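Local coordinates for NDP-N-acetyl-D-galactosaminuronic acid dehydrogenase (Methanosarcina mazei Go1, PDB 3G79), which probably oxidises UDP-N-acetyl-D-mannosamine to UDP-N-acetyl-D-mannosaminouronate, using two molecules of NAD(+), as a member of the UDP-glucose/GDP-mannose dehydrogenase family, at residues M351-A362 with A385-V396; I127-L137 with M157-S166. One frame throughout, in Å; residues are numbered along the deposited sequence.

Contacts 1 and 2 sit in the two end domains of the chain, on opposite sides of its centre. Contact 2, which comes first in sequence, packs two helices of the NAD-binding domain (127-137 with 157-166). Contact 1 (351-362 with 385-396) pairs two parallel strands in the UDP-binding domain. Their centres are 49 Å apart and their nearest atoms about 30 Å, so neither touches the other. One is built on backbone hydrogen bonds and an aspartate carboxylate that accepts from both segments, the other on interlocked apolar side chains around a glycine. In this family the catalytic site lies between the two nucleotide-binding domains; here each contact belongs to the framework of one of them.

Contact 1: residues M351-A362 with A385-V396; sequences MDGSKVAMLGWA and AGASVMVHDPYV
The indole of Trp-361 overlaps two valines of 385-396: its CE3 meets Val-391 CG1 obliquely at 3.9 Å, while Val-396 CG1 lies at the ring edge near CD1. Strands 355-359 and 388-392 are the parallel neighbours of a beta-alpha-beta crossover through helix 375-385, part of the Rossmann-like UDP-binding domain. Val-356 and Met-358 take and give backbone bonds with Ser-388, Met-390 and His-392, and Gly-360 N extends the series to His-392 O. On one sheet face, extended Lys-355 brings NZ to 3.3 Å from Met-390 SD, with its hydrogen bond going to Arg-413 O. Gly-353 N donates nearly straight (173°) to Gly-386 O, though from well above the carbonyl plane.

Beyond the strands the Asp-393 carboxylate ties together the loops that leave them. With CG anti to the backbone N (chi1 -166°), its OD1 faces 361-362 and accepts from Trp-361 N (2.9 Å) and Ala-362 N (3.0 Å), besides His-424. OD2 accepts from Tyr-395 N, an Asx turn, and Val-396 N, an Asx motif, from opposite faces of its plane. An alanine here is likely to leave both amides of 361-362 without their shared acceptor and the turn unclosed. Ala-362 N meets OD1 from above the carboxylate plane.

Contact 2: residues I127-L137 with M157-S166; sequences IDGIRNVGKYL and MAKQILEEES
Helix segments 127-136 and 157-166 run in broadly the same direction, crossing at -39° with their axes 7.1 Å apart, and they come closest where Gly-134 CA lies 4.2 Å from Leu-162 CA. That spacing depends on the glycine: a CB on residue 134 would collide with Glu-165 CB and crowd Ile-161 O. The bare backbone is covered instead by Leu-162, whose CD1 rests 3.5 Å from Gly-134 N, and by Glu-165 CB, which packs on the carbonyl carbon of Gly-134.

Toward the N-terminal ends, Ile-130 is a knob in a hole made by Met-157, Ala-158, Ile-161 and Leu-162. With CG2 anti to the backbone N, that methyl enters between the two branched residues, 3.6 Å from Leu-162 CD2 and 3.8 Å from Ile-161 CG2. Leu-162 divides its two methyls, CD2 going to Ile-130 while CD1 also touches Val-133 CG1. On the more open flank, Ile-161 CG2 lies against the aliphatic part of Arg-131, 3.5 Å from its CG. The guanidinium turns back to its own helix, with Ile-127 CD1 over one face, toward its rim, and Asp-128 in a long salt bridge; Glu-165 OE2 stays 4.6 Å from Arg-131 NE, a nearby opposite charge and no more.

At the C-terminal ends, Leu-137 CB meets Ser-166 CB at 3.8 Å, and the serine hydroxyl donates to Leu-162 O within its own helix.

Both helices lie on the parallel part of the NAD-binding Rossmann sheet. Ile-130 and Val-133 touch Leu-107 and Val-105 of strand 104-107, Val-133 and Leu-137 meet Val-143 and Ala-158 meets Leu-145 of strand 142-145, and Phe-174 abuts Leu-137 and Leu-162.

Contact 1: residues M351-A362 with A385-V396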
loop_
_atom_site.group_PDB
_atom_site.type_symbol
_atom_site.label_atom_id
_atom_site.label_comp_id
_atom_site.label_asym_id
_atom_site.label_seq_id
_atom_site.Cartn_x
_atom_site.Cartn_y
_atom_site.Cartn_z
ATOM N N MET A 351 -26.803 -17.571 19.096
ATOM C CA MET A 351 -25.575 -18.363 19.250
ATOM C C MET A 351 -25.700 -19.485 20.276
ATOM O O MET A 351 -25.272 -20.631 20.011
ATOM C CB MET A 351 -24.364 -17.469 19.552
ATOM C CG MET A 351 -22.992 -18.163 19.415
ATOM S SD MET A 351 -22.643 -18.913 17.802
ATOM C CE MET A 351 -22.449 -17.451 16.802
ATOM N N ASP A 352 -26.302 -19.177 21.419
ATOM C CA ASP A 352 -26.431 -20.142 22.515
ATOM C C ASP A 352 -27.248 -21.402 22.121
ATOM O O ASP A 352 -28.364 -21.303 21.593
ATOM C CB ASP A 352 -27.035 -19.462 23.758
ATOM C CG ASP A 352 -27.038 -20.358 25.001
ATOM O OD1 ASP A 352 -26.405 -21.450 25.026
ATOM O OD2 ASP A 352 -27.704 -19.960 25.984
ATOM N N GLY A 353 -26.675 -22.573 22.395
ATOM C CA GLY A 353 -27.296 -23.845 22.090
ATOM C C GLY A 353 -27.171 -24.269 20.643
ATOM O O GLY A 353 -27.567 -25.378 20.288
ATOM N N SER A 354 -26.658 -23.373 19.803
ATOM C CA SER A 354 -26.475 -23.659 18.383
ATOM C C SER A 354 -25.133 -24.339 18.158
ATOM O O SER A 354 -24.167 -24.062 18.863
ATOM C CB SER A 354 -26.508 -22.358 17.558
ATOM O OG SER A 354 -27.496 -21.468 18.029
ATOM N N LYS A 355 -25.055 -25.203 17.158
ATOM C CA LYS A 355 -23.769 -25.796 16.789
ATOM C C LYS A 355 -23.117 -25.053 15.602
ATOM O O LYS A 355 -23.779 -24.859 14.571
ATOM C CB LYS A 355 -23.910 -27.300 16.503
ATOM C CG LYS A 355 -22.716 -27.866 15.737
ATOM C CD LYS A 355 -22.772 -29.383 15.660
ATOM C CE LYS A 355 -21.589 -29.933 14.901
ATOM N NZ LYS A 355 -21.632 -31.428 14.877
ATOM N N VAL A 356 -21.833 -24.673 15.772
ATOM C CA VAL A 356 -20.988 -24.041 14.741
ATOM C C VAL A 356 -19.901 -24.989 14.196
ATOM O O VAL A 356 -19.127 -25.569 14.946
ATOM C CB VAL A 356 -20.282 -22.765 15.293
ATOM C CG1 VAL A 356 -19.422 -22.081 14.225
ATOM C CG2 VAL A 356 -21.291 -21.762 15.847
ATOM N N ALA A 357 -19.851 -25.153 12.884
ATOM C CA ALA A 357 -18.759 -25.897 12.223
ATOM C C ALA A 357 -17.779 -24.895 11.659
ATOM O O ALA A 357 -18.096 -24.131 10.714
ATOM C CB ALA A 357 -19.283 -26.829 11.103
ATOM N N MET A 358 -16.616 -24.868 12.305
ATOM C CA MET A 358 -15.451 -24.142 11.857
ATOM C C MET A 358 -14.732 -24.919 10.763
ATOM O O MET A 358 -14.095 -25.961 11.008
ATOM C CB MET A 358 -14.519 -23.910 13.038
ATOM C CG MET A 358 -15.170 -22.997 14.094
ATOM S SD MET A 358 -14.051 -22.202 15.204
ATOM C CE MET A 358 -15.112 -21.851 16.510
ATOM N N LEU A 359 -14.840 -24.413 9.543
ATOM C CA LEU A 359 -14.093 -24.965 8.429
ATOM C C LEU A 359 -12.805 -24.207 8.296
ATOM O O LEU A 359 -12.764 -23.139 7.707
ATOM C CB LEU A 359 -14.902 -24.819 7.155
ATOM C CG LEU A 359 -15.855 -25.963 6.809
ATOM C CD1 LEU A 359 -16.706 -26.393 7.982
ATOM C CD2 LEU A 359 -16.697 -25.504 5.623
ATOM N N GLY A 360 -11.741 -24.720 8.884
ATOM C CA GLY A 360 -10.472 -24.020 8.745
ATOM C C GLY A 360 -9.905 -23.495 10.041
ATOM O O GLY A 360 -10.490 -22.594 10.680
ATOM N N TRP A 361 -8.763 -24.074 10.424
ATOM C CA TRP A 361 -8.033 -23.675 11.611
ATOM C C TRP A 361 -6.678 -23.042 11.262
ATOM O O TRP A 361 -6.301 -22.049 11.874
ATOM C CB TRP A 361 -7.850 -24.874 12.528
ATOM C CG TRP A 361 -7.187 -24.546 13.816
ATOM C CD1 TRP A 361 -5.912 -24.801 14.145
ATOM C CD2 TRP A 361 -7.781 -23.910 14.959
ATOM N NE1 TRP A 361 -5.661 -24.392 15.427
ATOM C CE2 TRP A 361 -6.796 -23.842 15.950
ATOM C CE3 TRP A 361 -9.057 -23.427 15.245
ATOM C CZ2 TRP A 361 -7.029 -23.277 17.197
ATOM C CZ3 TRP A 361 -9.291 -22.884 16.477
ATOM C CH2 TRP A 361 -8.288 -22.815 17.445
ATOM N N ALA A 362 -5.929 -23.599 10.301
ATOM C CA ALA A 362 -4.789 -22.853 9.748
ATOM C C ALA A 362 -5.306 -21.584 9.071
ATOM O O ALA A 362 -6.500 -21.450 8.880
ATOM C CB ALA A 362 -4.033 -23.678 8.784
ATOM N N ALA A 385 -20.544 -17.565 24.300
ATOM C CA ALA A 385 -21.932 -17.232 24.031
ATOM C C ALA A 385 -22.880 -18.419 24.269
ATOM O O ALA A 385 -24.089 -18.231 24.364
ATOM C CB ALA A 385 -22.093 -16.652 22.603
ATOM N N GLY A 386 -22.314 -19.624 24.367
ATOM C CA GLY A 386 -23.056 -20.805 24.798
ATOM C C GLY A 386 -23.269 -21.813 23.680
ATOM O O GLY A 386 -24.040 -22.776 23.837
ATOM N N ALA A 387 -22.588 -21.586 22.557
ATOM C CA ALA A 387 -22.668 -22.458 21.377
ATOM C C ALA A 387 -21.692 -23.592 21.521
ATOM O O ALA A 387 -20.660 -23.427 22.162
ATOM C CB ALA A 387 -22.342 -21.677 20.131
ATOM N N SER A 388 -22.000 -24.744 20.929
ATOM C CA SER A 388 -20.995 -25.803 20.865
ATOM C C SER A 388 -20.245 -25.739 19.529
ATOM O O SER A 388 -20.807 -25.341 18.508
ATOM C CB SER A 388 -21.585 -27.193 21.142
ATOM O OG SER A 388 -21.424 -28.078 20.048
ATOM N N VAL A 389 -18.968 -26.114 19.558
ATOM C CA VAL A 389 -18.102 -25.932 18.424
ATOM C C VAL A 389 -17.309 -27.187 17.998
ATOM O O VAL A 389 -16.685 -27.865 18.827
ATOM C CB VAL A 389 -17.135 -24.769 18.672
ATOM C CG1 VAL A 389 -16.252 -24.591 17.488
ATOM C CG2 VAL A 389 -17.903 -23.462 18.973
ATOM N N MET A 390 -17.347 -27.462 16.690
ATOM C CA MET A 390 -16.495 -28.459 16.046
ATOM C C MET A 390 -15.642 -27.823 14.929
ATOM O O MET A 390 -16.161 -27.144 14.034
ATOM C CB MET A 390 -17.329 -29.635 15.530
ATOM C CG MET A 390 -17.646 -30.697 16.626
ATOM S SD MET A 390 -18.634 -32.144 16.150
ATOM C CE MET A 390 -17.507 -32.973 15.048
ATOM N N VAL A 391 -14.330 -28.055 15.028
ATOM C CA VAL A 391 -13.264 -27.487 14.213
ATOM C C VAL A 391 -12.761 -28.516 13.223
ATOM O O VAL A 391 -12.413 -29.672 13.605
ATOM C CB VAL A 391 -12.038 -27.151 15.094
ATOM C CG1 VAL A 391 -10.906 -26.708 14.231
ATOM C CG2 VAL A 391 -12.349 -26.072 16.144
ATOM N N HIS A 392 -12.687 -28.103 11.964
ATOM C CA HIS A 392 -12.167 -28.940 10.906
ATOM C C HIS A 392 -10.973 -28.300 10.248
ATOM O O HIS A 392 -10.896 -27.065 10.117
ATOM C CB HIS A 392 -13.232 -29.183 9.846
ATOM C CG HIS A 392 -12.758 -29.993 8.669
ATOM N ND1 HIS A 392 -12.133 -29.426 7.577
ATOM C CD2 HIS A 392 -12.861 -31.317 8.397
ATOM C CE1 HIS A 392 -11.856 -30.369 6.689
ATOM N NE2 HIS A 392 -12.283 -31.526 7.164
ATOM N N ASP A 393 -10.057 -29.157 9.807
ATOM C CA ASP A 393 -8.891 -28.732 9.052
ATOM C C ASP A 393 -8.153 -29.960 8.512
ATOM O O ASP A 393 -7.807 -30.877 9.286
ATOM C CB ASP A 393 -7.968 -27.884 9.912
ATOM C CG ASP A 393 -6.945 -27.150 9.095
ATOM O OD1 ASP A 393 -7.156 -25.939 8.818
ATOM O OD2 ASP A 393 -5.940 -27.801 8.721
ATOM N N PRO A 394 -7.887 -29.980 7.185
ATOM C CA PRO A 394 -7.313 -31.168 6.557
ATOM C C PRO A 394 -5.869 -31.363 6.942
ATOM O O PRO A 394 -5.352 -32.462 6.797
ATOM C CB PRO A 394 -7.412 -30.868 5.047
ATOM C CG PRO A 394 -8.206 -29.627 4.929
ATOM C CD PRO A 394 -8.030 -28.884 6.215
ATOM N N TYR A 395 -5.247 -30.318 7.472
ATOM C CA TYR A 395 -3.787 -30.268 7.629
ATOM C C TYR A 395 -3.298 -30.162 9.051
ATOM O O TYR A 395 -2.270 -30.730 9.400
ATOM C CB TYR A 395 -3.215 -29.088 6.844
ATOM C CG TYR A 395 -3.670 -29.088 5.431
ATOM C CD1 TYR A 395 -3.053 -29.913 4.490
ATOM C CD2 TYR A 395 -4.745 -28.292 5.028
ATOM C CE1 TYR A 395 -3.486 -29.938 3.172
ATOM C CE2 TYR A 395 -5.197 -28.308 3.710
ATOM C CZ TYR A 395 -4.560 -29.130 2.793
ATOM O OH TYR A 395 -4.979 -29.152 1.486
ATOM N N VAL A 396 -4.006 -29.406 9.866
ATOM C CA VAL A 396 -3.495 -29.114 11.189
ATOM C C VAL A 396 -3.771 -30.277 12.127
ATOM O O VAL A 396 -4.917 -30.586 12.451
ATOM C CB VAL A 396 -4.024 -27.761 11.734
ATOM C CG1 VAL A 396 -3.379 -27.413 13.076
ATOM C CG2 VAL A 396 -3.727 -26.671 10.741
#

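Contact 2: residues I127-L137 with M157-S166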
loop_
_atom_site.group_PDB
_atom_site.type_symbol
_atom_site.label_atom_id
_atom_site.label_comp_id
_atom_site.label_asym_id
_atom_site.label_seq_id
_atom_site.Cartn_x
_atom_site.Cartn_y
_atom_site.Cartn_z
ATOM N N ILE A 127 22.199 -15.418 22.070
ATOM C CA ILE A 127 23.076 -14.655 22.921
ATOM C C ILE A 127 24.228 -15.538 23.390
ATOM O O ILE A 127 25.338 -15.052 23.564
ATOM C CB ILE A 127 22.382 -13.945 24.101
ATOM C CG1 ILE A 127 22.516 -14.779 25.354
ATOM C CG2 ILE A 127 20.949 -13.531 23.822
ATOM C CD1 ILE A 127 23.001 -13.957 26.504
ATOM N N ASP A 128 23.986 -16.831 23.565
ATOM C CA ASP A 128 25.086 -17.726 23.881
ATOM C C ASP A 128 26.137 -17.689 22.786
ATOM O O ASP A 128 27.319 -17.679 23.076
ATOM C CB ASP A 128 24.590 -19.147 24.037
ATOM C CG ASP A 128 24.244 -19.494 25.466
ATOM O OD1 ASP A 128 23.636 -18.645 26.183
ATOM O OD2 ASP A 128 24.590 -20.633 25.855
ATOM N N GLY A 129 25.694 -17.667 21.521
ATOM C CA GLY A 129 26.626 -17.614 20.386
ATOM C C GLY A 129 27.457 -16.346 20.325
ATOM O O GLY A 129 28.632 -16.379 20.004
ATOM N N ILE A 130 26.824 -15.221 20.625
ATOM C CA ILE A 130 27.459 -13.923 20.586
ATOM C C ILE A 130 28.553 -13.920 21.635
ATOM O O ILE A 130 29.706 -13.576 21.336
ATOM C CB ILE A 130 26.419 -12.776 20.790
ATOM C CG1 ILE A 130 25.379 -12.823 19.674
ATOM C CG2 ILE A 130 27.084 -11.435 20.713
ATOM C CD1 ILE A 130 24.133 -11.966 19.905
ATOM N N ARG A 131 28.200 -14.320 22.857
ATOM C CA ARG A 131 29.183 -14.556 23.911
ATOM C C ARG A 131 30.353 -15.389 23.368
ATOM O O ARG A 131 31.504 -14.957 23.396
ATOM C CB ARG A 131 28.528 -15.212 25.126
ATOM C CG ARG A 131 27.598 -14.271 25.979
ATOM C CD ARG A 131 27.637 -14.602 27.507
ATOM N NE ARG A 131 26.488 -14.162 28.317
ATOM C CZ ARG A 131 25.402 -14.911 28.552
ATOM N NH1 ARG A 131 24.419 -14.460 29.338
ATOM N NH2 ARG A 131 25.277 -16.128 27.999
ATOM N N ASN A 132 30.092 -16.565 22.817
ATOM C CA ASN A 132 31.215 -17.335 22.290
ATOM C C ASN A 132 32.071 -16.551 21.307
ATOM O O ASN A 132 33.319 -16.550 21.414
ATOM C CB ASN A 132 30.758 -18.626 21.667
ATOM C CG ASN A 132 30.680 -19.746 22.666
ATOM O OD1 ASN A 132 29.934 -20.683 22.448
ATOM N ND2 ASN A 132 31.463 -19.675 23.764
ATOM N N VAL A 133 31.405 -15.889 20.353
ATOM C CA VAL A 133 32.090 -14.929 19.490
ATOM C C VAL A 133 32.909 -13.875 20.273
ATOM O O VAL A 133 34.130 -13.770 20.079
ATOM C CB VAL A 133 31.119 -14.285 18.494
ATOM C CG1 VAL A 133 31.795 -13.147 17.699
ATOM C CG2 VAL A 133 30.639 -15.345 17.574
ATOM N N GLY A 134 32.244 -13.106 21.145
ATOM C CA GLY A 134 32.942 -12.101 21.925
ATOM C C GLY A 134 34.173 -12.704 22.593
ATOM O O GLY A 134 35.243 -12.109 22.577
ATOM N N LYS A 135 34.007 -13.905 23.148
ATOM C CA LYS A 135 35.017 -14.603 23.905
ATOM C C LYS A 135 36.277 -14.775 23.118
ATOM O O LYS A 135 37.361 -14.764 23.700
ATOM C CB LYS A 135 34.494 -15.974 24.328
ATOM C CG LYS A 135 35.411 -16.782 25.241
ATOM C CD LYS A 135 34.632 -17.411 26.423
ATOM C CE LYS A 135 33.537 -18.395 25.950
ATOM N NZ LYS A 135 32.230 -18.234 26.684
ATOM N N TYR A 136 36.157 -14.943 21.797
ATOM C CA TYR A 136 37.350 -15.281 21.001
ATOM C C TYR A 136 37.690 -14.210 19.944
ATOM O O TYR A 136 38.656 -14.332 19.174
ATOM C CB TYR A 136 37.228 -16.696 20.424
ATOM C CG TYR A 136 37.231 -17.785 21.475
ATOM C CD1 TYR A 136 38.411 -18.112 22.174
ATOM C CD2 TYR A 136 36.065 -18.492 21.792
ATOM C CE1 TYR A 136 38.431 -19.109 23.159
ATOM C CE2 TYR A 136 36.077 -19.508 22.788
ATOM C CZ TYR A 136 37.265 -19.801 23.457
ATOM O OH TYR A 136 37.310 -20.780 24.418
ATOM N N LEU A 137 36.908 -13.135 19.984
ATOM C CA LEU A 137 37.053 -12.007 19.068
ATOM C C LEU A 137 38.474 -11.422 19.038
ATOM O O LEU A 137 39.098 -11.219 20.102
ATOM C CB LEU A 137 36.027 -10.910 19.409
ATOM C CG LEU A 137 35.841 -9.771 18.408
ATOM C CD1 LEU A 137 35.392 -10.309 17.041
ATOM C CD2 LEU A 137 34.828 -8.804 18.958
ATOM N N MET A 157 22.416 -4.720 22.497
ATOM C CA MET A 157 22.993 -5.807 23.276
ATOM C C MET A 157 24.032 -6.619 22.545
ATOM O O MET A 157 24.938 -7.157 23.173
ATOM C CB MET A 157 21.951 -6.710 23.980
ATOM C CG MET A 157 20.820 -7.290 23.159
ATOM S SD MET A 157 20.381 -8.968 23.762
ATOM C CE MET A 157 21.237 -9.844 22.429
ATOM N N ALA A 158 23.922 -6.685 21.226
ATOM C CA ALA A 158 24.870 -7.455 20.459
ATOM C C ALA A 158 26.238 -6.864 20.712
ATOM O O ALA A 158 27.091 -7.572 21.219
ATOM C CB ALA A 158 24.514 -7.475 18.994
ATOM N N LYS A 159 26.429 -5.569 20.475
ATOM C CA LYS A 159 27.752 -4.968 20.752
ATOM C C LYS A 159 28.204 -4.965 22.249
ATOM O O LYS A 159 29.385 -5.109 22.530
ATOM C CB LYS A 159 27.892 -3.587 20.111
ATOM C CG LYS A 159 27.835 -2.430 21.068
ATOM C CD LYS A 159 27.304 -1.174 20.411
ATOM C CE LYS A 159 28.369 -0.445 19.623
ATOM N NZ LYS A 159 27.779 -0.087 18.305
ATOM N N GLN A 160 27.282 -4.774 23.192
ATOM C CA GLN A 160 27.605 -4.851 24.609
ATOM C C GLN A 160 28.262 -6.213 24.937
ATOM O O GLN A 160 29.391 -6.268 25.372
ATOM C CB GLN A 160 26.358 -4.582 25.463
ATOM C CG GLN A 160 26.264 -3.164 26.070
ATOM C CD GLN A 160 25.419 -2.151 25.255
ATOM O OE1 GLN A 160 24.503 -1.517 25.800
ATOM N NE2 GLN A 160 25.738 -1.984 23.965
ATOM N N ILE A 161 27.566 -7.310 24.685
ATOM C CA ILE A 161 28.169 -8.633 24.779
ATOM C C ILE A 161 29.510 -8.751 24.038
ATOM O O ILE A 161 30.507 -9.239 24.588
ATOM C CB ILE A 161 27.214 -9.742 24.252
ATOM C CG1 ILE A 161 25.919 -9.755 25.052
ATOM C CG2 ILE A 161 27.849 -11.098 24.427
ATOM C CD1 ILE A 161 24.855 -10.711 24.508
ATOM N N LEU A 162 29.543 -8.350 22.774
ATOM C CA LEU A 162 30.783 -8.450 22.023
ATOM C C LEU A 162 31.854 -7.673 22.754
ATOM O O LEU A 162 32.994 -8.135 22.857
ATOM C CB LEU A 162 30.633 -7.931 20.585
ATOM C CG LEU A 162 30.297 -8.905 19.439
ATOM C CD1 LEU A 162 30.639 -10.373 19.764
ATOM C CD2 LEU A 162 28.856 -8.777 19.001
ATOM N N GLU A 163 31.484 -6.505 23.273
ATOM C CA GLU A 163 32.462 -5.617 23.878
ATOM C C GLU A 163 32.887 -6.056 25.270
ATOM O O GLU A 163 34.063 -5.949 25.586
ATOM C CB GLU A 163 32.018 -4.152 23.845
ATOM C CG GLU A 163 31.945 -3.612 22.409
ATOM C CD GLU A 163 31.637 -2.131 22.312
ATOM O OE1 GLU A 163 31.030 -1.551 23.238
ATOM O OE2 GLU A 163 31.973 -1.535 21.277
ATOM N N GLU A 164 31.947 -6.553 26.085
ATOM C CA GLU A 164 32.241 -7.014 27.444
ATOM C C GLU A 164 33.141 -8.237 27.377
ATOM O O GLU A 164 34.050 -8.373 28.179
ATOM C CB GLU A 164 30.981 -7.415 28.229
ATOM C CG GLU A 164 29.945 -6.322 28.526
ATOM C CD GLU A 164 28.560 -6.877 28.999
ATOM O OE1 GLU A 164 28.212 -8.060 28.685
ATOM O OE2 GLU A 164 27.809 -6.106 29.660
ATOM N N GLU A 165 32.886 -9.139 26.435
ATOM C CA GLU A 165 33.616 -10.400 26.436
ATOM C C GLU A 165 35.034 -10.238 25.890
ATOM O O GLU A 165 36.004 -10.781 26.451
ATOM C CB GLU A 165 32.839 -11.483 25.681
ATOM C CG GLU A 165 31.517 -11.889 26.338
ATOM C CD GLU A 165 31.685 -12.851 27.514
ATOM O OE1 GLU A 165 32.639 -13.665 27.517
ATOM O OE2 GLU A 165 30.847 -12.812 28.428
ATOM N N SER A 166 35.150 -9.494 24.794
ATOM C CA SER A 166 36.420 -9.360 24.131
ATOM C C SER A 166 37.245 -8.301 24.841
ATOM O O SER A 166 38.467 -8.410 24.944
ATOM C CB SER A 166 36.220 -8.958 22.668
ATOM O OG SER A 166 35.522 -7.722 22.584
#